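Local coordinates for formyltransferase PseJ (Anoxybacillus kamchatkensis G10, PDB 6EDK), which belongs to the formyltransferase family and binds N-{4-[{[(6S)-2-amino-4-oxo-3,4,5,6,7,8-hexahydropteridin-6-yl]methyl}(formyl)amino]benzoyl}-L-glutamic acid in a pocket, at residues D105-L108 with W109-E113; E159-F162 with M163-P167; E192-L195 with Y196-T199. All coordinates share one frame; numbering follows the deposited sequence.

The three contacts follow one another along the chain; each is local, formed within one continuous run, and none encloses or crosses another. Contact 1 is the short helix 106-112, entered soon after strand 102-103 and left just before strand 118-123 of the mixed sheet. Contact 2 lies near the C-terminal end of the long helix 147-169, which follows strand 133-138 at the edge of that sheet. Contact 3 comes last, in the segment after strand 185-186. Contacts 1 and 3 pack together, Trp109 CH2 lying 3.7 Å from Tyr194 CE2, whereas contact 2 is on the opposite side of the chain's centre from contact 3, their centres about 34 Å apart.

Contact 1: residues D105-L108 with W109-E113; sequences DPNL and WSFLE
Leu108 O is gripped by two backbone donors of the following turn. Leu112 N reaches it at 3.0 Å with an almost straight N-H...O angle of 172° and in the carbonyl plane, whereas the more bent bond from Phe111 N arrives from above that plane. One residue earlier, Asn107 O accepts the hydroxyl of Ser110, OG to O 2.8 Å. A chi1 of 80° sets OG between the backbone N and the carbonyl carbon of Ser110, folding the hydroxyl back over the preceding turn. A water then joins the two side chains, donating to Asn107 OD1 and to Ser110 OG, the latter at 2.7 Å. The amide of Asn107 stands almost perpendicular to the Phe111 ring, at 89°, with OD1 at the ring edge 3.6 Å from CE2; its ND2 bonds Thr150 of helix 147-169 and a bound MES, probably from the crystallisation liquor. At the start of the helix Asp105 sits in the N-cap position without a side-chain cap, but Trp109 N bonds its carbonyl O. A second water, 2.9 Å from Trp109 NE1, lies at the indole edge in the ring plane and 2.7 Å from Asp105 OD2, to which it probably donates; OD2 also forms a salt bridge with Lys191. Leu108 CG meets Leu112 CD1 at 3.6 Å, and that same methyl covers part of one indole face, 3.9 Å above its plane; His186 also stacks with the indole. The short helix thus carries a polar flank satisfied by water and Thr150 beside an apolar one of leucines and indole. The Lys191 charge would probably favour ionised Asp105, and the shared water gives the indole N-H a partner.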
loop_
_atom_site.group_PDB
_atom_site.type_symbol
_atom_site.label_atom_id
_atom_site.label_comp_id
_atom_site.label_asym_id
_atom_site.label_seq_id
_atom_site.Cartn_x
_atom_site.Cartn_y
_atom_site.Cartn_z
ATOM N N ASP A 105 6.715 0.863 -8.340
ATOM C CA ASP A 105 8.050 1.276 -7.925
ATOM C C ASP A 105 8.065 2.637 -7.208
ATOM O O ASP A 105 8.891 3.496 -7.496
ATOM C CB ASP A 105 8.979 1.315 -9.121
ATOM C CG ASP A 105 9.007 -0.024 -9.859
ATOM O OD1 ASP A 105 9.236 -1.040 -9.193
ATOM O OD2 ASP A 105 8.792 -0.042 -11.085
ATOM N N PRO A 106 7.178 2.843 -6.230
ATOM C CA PRO A 106 7.121 4.177 -5.647
ATOM C C PRO A 106 8.410 4.585 -4.961
ATOM O O PRO A 106 8.751 5.774 -4.991
ATOM C CB PRO A 106 5.959 4.122 -4.656
ATOM C CG PRO A 106 5.786 2.618 -4.390
ATOM C CD PRO A 106 6.154 1.944 -5.697
ATOM N N ASN A 107 9.134 3.649 -4.345
ATOM C CA ASN A 107 10.362 4.044 -3.653
ATOM C C ASN A 107 11.372 4.585 -4.647
ATOM O O ASN A 107 11.976 5.642 -4.439
ATOM C CB ASN A 107 10.918 2.848 -2.893
ATOM C CG ASN A 107 12.175 3.156 -2.097
ATOM O OD1 ASN A 107 12.233 4.112 -1.303
ATOM N ND2 ASN A 107 13.193 2.323 -2.283
ATOM N N LEU A 108 11.597 3.843 -5.724
ATOM C CA LEU A 108 12.526 4.331 -6.752
ATOM C C LEU A 108 12.099 5.686 -7.307
ATOM O O LEU A 108 12.913 6.606 -7.402
ATOM C CB LEU A 108 12.630 3.292 -7.851
ATOM C CG LEU A 108 13.472 3.740 -9.096
ATOM C CD1 LEU A 108 14.899 3.958 -8.672
ATOM C CD2 LEU A 108 13.379 2.572 -10.104
ATOM N N TRP A 109 10.833 5.842 -7.660
ATOM C CA TRP A 109 10.393 7.092 -8.272
ATOM C C TRP A 109 10.457 8.265 -7.316
ATOM O O TRP A 109 10.656 9.415 -7.757
ATOM C CB TRP A 109 8.983 6.957 -8.823
ATOM C CG TRP A 109 8.985 6.219 -10.080
ATOM C CD1 TRP A 109 8.575 4.946 -10.286
ATOM C CD2 TRP A 109 9.469 6.706 -11.325
ATOM N NE1 TRP A 109 8.777 4.594 -11.621
ATOM C CE2 TRP A 109 9.341 5.663 -12.264
ATOM C CE3 TRP A 109 10.026 7.938 -11.736
ATOM C CZ2 TRP A 109 9.729 5.808 -13.624
ATOM C CZ3 TRP A 109 10.413 8.072 -13.083
ATOM C CH2 TRP A 109 10.261 6.992 -13.996
ATOM N N SER A 110 10.322 8.005 -5.988
ATOM C CA SER A 110 10.465 9.071 -5.031
ATOM C C SER A 110 11.861 9.662 -5.061
ATOM O O SER A 110 12.029 10.843 -4.768
ATOM C CB SER A 110 10.105 8.589 -3.620
ATOM O OG SER A 110 11.156 7.862 -3.009
ATOM N N PHE A 111 12.860 8.892 -5.469
ATOM C CA PHE A 111 14.216 9.421 -5.614
ATOM C C PHE A 111 14.452 10.000 -7.005
ATOM O O PHE A 111 14.961 11.132 -7.129
ATOM C CB PHE A 111 15.229 8.333 -5.309
ATOM C CG PHE A 111 15.295 8.031 -3.869
ATOM C CD1 PHE A 111 15.971 8.871 -3.030
ATOM C CD2 PHE A 111 14.619 6.970 -3.338
ATOM C CE1 PHE A 111 15.995 8.630 -1.669
ATOM C CE2 PHE A 111 14.659 6.731 -1.982
ATOM C CZ PHE A 111 15.335 7.581 -1.152
ATOM N N LEU A 112 14.029 9.266 -8.043
ATOM C CA LEU A 112 14.219 9.755 -9.402
ATOM C C LEU A 112 13.578 11.120 -9.609
ATOM O O LEU A 112 14.156 11.988 -10.280
ATOM C CB LEU A 112 13.655 8.755 -10.404
ATOM C CG LEU A 112 14.405 7.431 -10.508
ATOM C CD1 LEU A 112 13.638 6.489 -11.392
ATOM C CD2 LEU A 112 15.823 7.592 -11.006
ATOM N N GLU A 113 12.391 11.350 -9.049
ATOM C CA GLU A 113 11.661 12.600 -9.217
ATOM C C GLU A 113 11.727 13.483 -7.983
ATOM O O GLU A 113 11.071 14.524 -7.959
ATOM C CB GLU A 113 10.208 12.306 -9.624
ATOM C CG GLU A 113 10.125 11.797 -11.073
ATOM C CD GLU A 113 8.755 11.394 -11.540
ATOM O OE1 GLU A 113 7.794 11.336 -10.734
ATOM O OE2 GLU A 113 8.615 11.115 -12.748
HETATM O O HOH W 1 8.375 1.954 -12.822
HETATM O O HOH W 2 10.867 6.479 -0.715
#

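Contact 2: residues E159-F162 with M163-P167; sequences EKLF and MEYWP
Phe162 and Trp166 both send CG anti to the backbone N, chi1 173° and 179°, and their side chains consequently run side by side in the same direction one helical turn apart. Their planes are 29° from parallel but slid apart, with little overlap: Phe162 CZ lies over the rim of one indole face, 3.6 Å from Trp166 CE3. In return Trp166 CB sits over the Phe162 ring face in a CH-pi contact, 4.2 Å from its centroid. On another flank Leu161 CD1 touches Tyr165 CE2 at 3.5 Å, and Leu161 O lies in plane at the edge of the same ring. Beneath them run the backbone bonds of the helix, the shortest from Trp166 N to Phe162 O at 2.7 Å; the helix kinks at Pro167, whose N has no bond to the turn before. Phe162 and Trp166 face helix 36-43 through Leu38 and Leu42, while Leu161 rests on strands 118-123 and 133-138. This part of helix 147-169 is therefore packed by apolar side chains between the sheet and helix 36-43, and Phe45 and Phe68, edge-to-face with Trp166, extend the pair into an aromatic cluster.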
loop_
_atom_site.group_PDB
_atom_site.type_symbol
_atom_site.label_atom_id
_atom_site.label_comp_id
_atom_site.label_asym_id
_atom_site.label_seq_id
_atom_site.Cartn_x
_atom_site.Cartn_y
_atom_site.Cartn_z
ATOM N N GLU A 159 3.873 -1.171 8.078
ATOM C CA GLU A 159 3.401 -2.259 8.963
ATOM C C GLU A 159 3.216 -1.725 10.347
ATOM O O GLU A 159 2.204 -1.977 10.979
ATOM C CB GLU A 159 4.359 -3.412 8.903
ATOM C CG GLU A 159 4.486 -4.006 7.463
ATOM C CD GLU A 159 5.540 -5.057 7.268
ATOM O OE1 GLU A 159 6.269 -5.411 8.226
ATOM O OE2 GLU A 159 5.683 -5.582 6.112
ATOM N N LYS A 160 4.153 -0.890 10.824
ATOM C CA LYS A 160 3.929 -0.216 12.099
ATOM C C LYS A 160 2.700 0.661 12.088
ATOM O O LYS A 160 1.938 0.685 13.050
ATOM C CB LYS A 160 5.189 0.601 12.418
ATOM C CG LYS A 160 5.197 1.238 13.774
ATOM C CD LYS A 160 6.486 2.051 14.069
ATOM C CE LYS A 160 6.347 2.676 15.459
ATOM N NZ LYS A 160 7.233 3.858 15.641
ATOM N N LEU A 161 2.542 1.499 11.062
ATOM C CA LEU A 161 1.432 2.439 11.008
ATOM C C LEU A 161 0.097 1.692 10.984
ATOM O O LEU A 161 -0.881 2.096 11.630
ATOM C CB LEU A 161 1.571 3.283 9.714
ATOM C CG LEU A 161 0.567 4.394 9.459
ATOM C CD1 LEU A 161 0.677 5.516 10.486
ATOM C CD2 LEU A 161 0.732 4.990 8.051
ATOM N N PHE A 162 0.087 0.567 10.286
ATOM C CA PHE A 162 -1.151 -0.239 10.213
ATOM C C PHE A 162 -1.518 -0.754 11.605
ATOM O O PHE A 162 -2.667 -0.619 12.076
ATOM C CB PHE A 162 -0.938 -1.404 9.282
ATOM C CG PHE A 162 -2.130 -2.345 9.317
ATOM C CD1 PHE A 162 -3.285 -1.976 8.742
ATOM C CD2 PHE A 162 -2.045 -3.487 10.072
ATOM C CE1 PHE A 162 -4.414 -2.819 8.855
ATOM C CE2 PHE A 162 -3.188 -4.317 10.208
ATOM C CZ PHE A 162 -4.314 -3.926 9.596
ATOM N N MET A 163 -0.542 -1.370 12.267
ATOM C CA MET A 163 -0.839 -1.955 13.602
ATOM C C MET A 163 -1.151 -0.872 14.596
ATOM O O MET A 163 -1.965 -1.087 15.512
ATOM C CB MET A 163 0.333 -2.798 14.098
ATOM C CG MET A 163 0.563 -4.083 13.303
ATOM S SD MET A 163 1.749 -5.344 13.868
ATOM C CE MET A 163 3.300 -4.490 13.525
ATOM N N GLU A 164 -0.494 0.301 14.465
ATOM C CA GLU A 164 -0.815 1.399 15.367
ATOM C C GLU A 164 -2.248 1.847 15.223
ATOM O O GLU A 164 -2.899 2.167 16.236
ATOM C CB GLU A 164 0.115 2.584 15.140
ATOM C CG GLU A 164 -0.188 3.818 15.955
ATOM C CD GLU A 164 0.853 4.904 15.716
ATOM O OE1 GLU A 164 1.873 4.618 15.014
ATOM O OE2 GLU A 164 0.670 6.001 16.264
ATOM N N TYR A 165 -2.781 1.853 14.006
ATOM C CA TYR A 165 -4.113 2.446 13.795
ATOM C C TYR A 165 -5.222 1.415 13.587
ATOM O O TYR A 165 -6.396 1.775 13.626
ATOM C CB TYR A 165 -4.100 3.420 12.606
ATOM C CG TYR A 165 -3.499 4.756 12.951
ATOM C CD1 TYR A 165 -4.250 5.762 13.510
ATOM C CD2 TYR A 165 -2.148 4.995 12.767
ATOM C CE1 TYR A 165 -3.705 6.971 13.850
ATOM C CE2 TYR A 165 -1.574 6.284 13.099
ATOM C CZ TYR A 165 -2.393 7.244 13.644
ATOM O OH TYR A 165 -1.905 8.492 14.003
ATOM N N TRP A 166 -4.877 0.147 13.409
ATOM C CA TRP A 166 -5.928 -0.840 13.190
ATOM C C TRP A 166 -6.969 -0.879 14.301
ATOM O O TRP A 166 -8.152 -1.011 13.963
ATOM C CB TRP A 166 -5.304 -2.201 13.041
ATOM C CG TRP A 166 -6.327 -3.343 12.821
ATOM C CD1 TRP A 166 -6.491 -4.446 13.651
ATOM C CD2 TRP A 166 -7.264 -3.476 11.767
ATOM N NE1 TRP A 166 -7.495 -5.258 13.139
ATOM C CE2 TRP A 166 -7.978 -4.693 11.986
ATOM C CE3 TRP A 166 -7.585 -2.712 10.654
ATOM C CZ2 TRP A 166 -8.952 -5.124 11.131
ATOM C CZ3 TRP A 166 -8.563 -3.149 9.809
ATOM C CH2 TRP A 166 -9.225 -4.367 10.042
ATOM N N PRO A 167 -6.628 -0.776 15.587
ATOM C CA PRO A 167 -7.710 -0.744 16.616
ATOM C C PRO A 167 -8.786 0.291 16.347
ATOM O O PRO A 167 -9.942 0.061 16.703
ATOM C CB PRO A 167 -6.970 -0.445 17.921
ATOM C CG PRO A 167 -5.566 -1.007 17.707
ATOM C CD PRO A 167 -5.283 -0.709 16.223
#

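Contact 3: residues E192-L195 with Y196-T199; sequences EKYL and YLLT
Leu195, Tyr196 and Tyr194 bury the most surface here, around two overlapping i to i+3 backbone bonds. Tyr194 O accepts from Leu197 N at 2.8 Å, and Leu195 O from Leu198 N at 3.0 Å. The ring of Tyr196 swings back along the chain: with chi1 at 78° its CG lies between the backbone N and the carbonyl carbon, which brings the ring edge to Lys193 O, 3.3 Å from CE1 and in the ring plane. Leu197 CG lies 3.7 Å above one face of this ring, toward its rim. A water accepts from Tyr196 N at 3.0 Å and donates to Glu192 O, bridging backbone atoms four residues apart. Tyr194 and Leu197 point the same way, side by side, and Leu197 CD1 meets the edge of the Tyr194 ring, 4.1 Å from CD1. Leu195 CB lies 3.3 Å from Tyr196 N while its CD2 is 4.3 Å from Leu198 CD1, so Leu195 is covered largely by the adjoining backbone. Leu198 ends the run as the centre of an inverse gamma turn. Following strand 185-186 at the surface, this segment lays its apolar side on helix 106-112: Tyr194 and Leu197 pack on Leu112 and Leu198 on Leu108, while Leu209 and Ala213, farther along the chain, join the same cluster.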
loop_
_atom_site.group_PDB
_atom_site.type_symbol
_atom_site.label_atom_id
_atom_site.label_comp_id
_atom_site.label_asym_id
_atom_site.label_seq_id
_atom_site.Cartn_x
_atom_site.Cartn_y
_atom_site.Cartn_z
ATOM N N GLU A 192 12.268 1.740 -17.160
ATOM C CA GLU A 192 13.260 1.098 -18.038
ATOM C C GLU A 192 14.384 2.040 -18.455
ATOM O O GLU A 192 15.557 1.663 -18.434
ATOM C CB GLU A 192 12.564 0.531 -19.272
ATOM C CG GLU A 192 11.923 -0.834 -19.037
ATOM C CD GLU A 192 12.966 -1.934 -18.832
ATOM O OE1 GLU A 192 13.843 -2.140 -19.723
ATOM O OE2 GLU A 192 12.917 -2.580 -17.759
ATOM N N LYS A 193 14.066 3.271 -18.828
ATOM C CA LYS A 193 15.148 4.139 -19.278
ATOM C C LYS A 193 16.085 4.572 -18.162
ATOM O O LYS A 193 17.074 5.259 -18.441
ATOM C CB LYS A 193 14.587 5.372 -19.986
ATOM C CG LYS A 193 13.584 6.172 -19.183
ATOM C CD LYS A 193 12.535 6.803 -20.086
ATOM C CE LYS A 193 13.144 7.866 -20.992
ATOM N NZ LYS A 193 13.766 8.979 -20.208
ATOM N N TYR A 194 15.811 4.194 -16.911
ATOM C CA TYR A 194 16.663 4.577 -15.797
ATOM C C TYR A 194 17.407 3.407 -15.188
ATOM O O TYR A 194 18.311 3.628 -14.360
ATOM C CB TYR A 194 15.804 5.282 -14.727
ATOM C CG TYR A 194 15.186 6.561 -15.235
ATOM C CD1 TYR A 194 15.954 7.705 -15.383
ATOM C CD2 TYR A 194 13.847 6.635 -15.574
ATOM C CE1 TYR A 194 15.398 8.893 -15.845
ATOM C CE2 TYR A 194 13.287 7.832 -16.035
ATOM C CZ TYR A 194 14.075 8.940 -16.172
ATOM O OH TYR A 194 13.550 10.128 -16.632
ATOM N N LEU A 195 17.095 2.177 -15.605
ATOM C CA LEU A 195 17.749 1.008 -15.015
ATOM C C LEU A 195 19.268 1.072 -15.114
ATOM O O LEU A 195 19.958 0.439 -14.325
ATOM C CB LEU A 195 17.248 -0.268 -15.682
ATOM C CG LEU A 195 15.776 -0.635 -15.473
ATOM C CD1 LEU A 195 15.504 -2.089 -15.914
ATOM C CD2 LEU A 195 15.299 -0.461 -14.040
ATOM N N TYR A 196 19.812 1.812 -16.083
ATOM C CA TYR A 196 21.257 1.901 -16.225
ATOM C C TYR A 196 21.879 2.606 -15.032
ATOM O O TYR A 196 23.093 2.504 -14.824
ATOM C CB TYR A 196 21.614 2.637 -17.536
ATOM C CG TYR A 196 21.473 4.132 -17.444
ATOM C CD1 TYR A 196 20.278 4.758 -17.757
ATOM C CD2 TYR A 196 22.542 4.928 -17.009
ATOM C CE1 TYR A 196 20.136 6.139 -17.638
ATOM C CE2 TYR A 196 22.422 6.296 -16.889
ATOM C CZ TYR A 196 21.216 6.902 -17.200
ATOM O OH TYR A 196 21.095 8.265 -17.068
ATOM N N LEU A 197 21.066 3.356 -14.271
ATOM C CA LEU A 197 21.568 3.981 -13.050
ATOM C C LEU A 197 21.732 2.973 -11.929
ATOM O O LEU A 197 22.599 3.165 -11.076
ATOM C CB LEU A 197 20.611 5.092 -12.618
ATOM C CG LEU A 197 20.554 6.314 -13.536
ATOM C CD1 LEU A 197 19.337 7.146 -13.214
ATOM C CD2 LEU A 197 21.805 7.155 -13.391
ATOM N N LEU A 198 20.944 1.891 -11.953
ATOM C CA LEU A 198 20.941 0.910 -10.873
ATOM C C LEU A 198 22.041 -0.140 -11.073
ATOM O O LEU A 198 21.786 -1.335 -11.167
ATOM C CB LEU A 198 19.572 0.256 -10.776
ATOM C CG LEU A 198 18.379 1.202 -10.731
ATOM C CD1 LEU A 198 17.169 0.431 -10.272
ATOM C CD2 LEU A 198 18.709 2.369 -9.808
ATOM N N THR A 199 23.282 0.336 -11.038
ATOM C CA THR A 199 24.428 -0.527 -11.270
ATOM C C THR A 199 24.613 -1.566 -10.186
ATOM O O THR A 199 25.218 -2.602 -10.463
ATOM C CB THR A 199 25.703 0.306 -11.389
ATOM O OG1 THR A 199 25.750 1.251 -10.318
ATOM C CG2 THR A 199 25.725 1.032 -12.725
HETATM O O HOH W 3 18.273 2.036 -18.677
#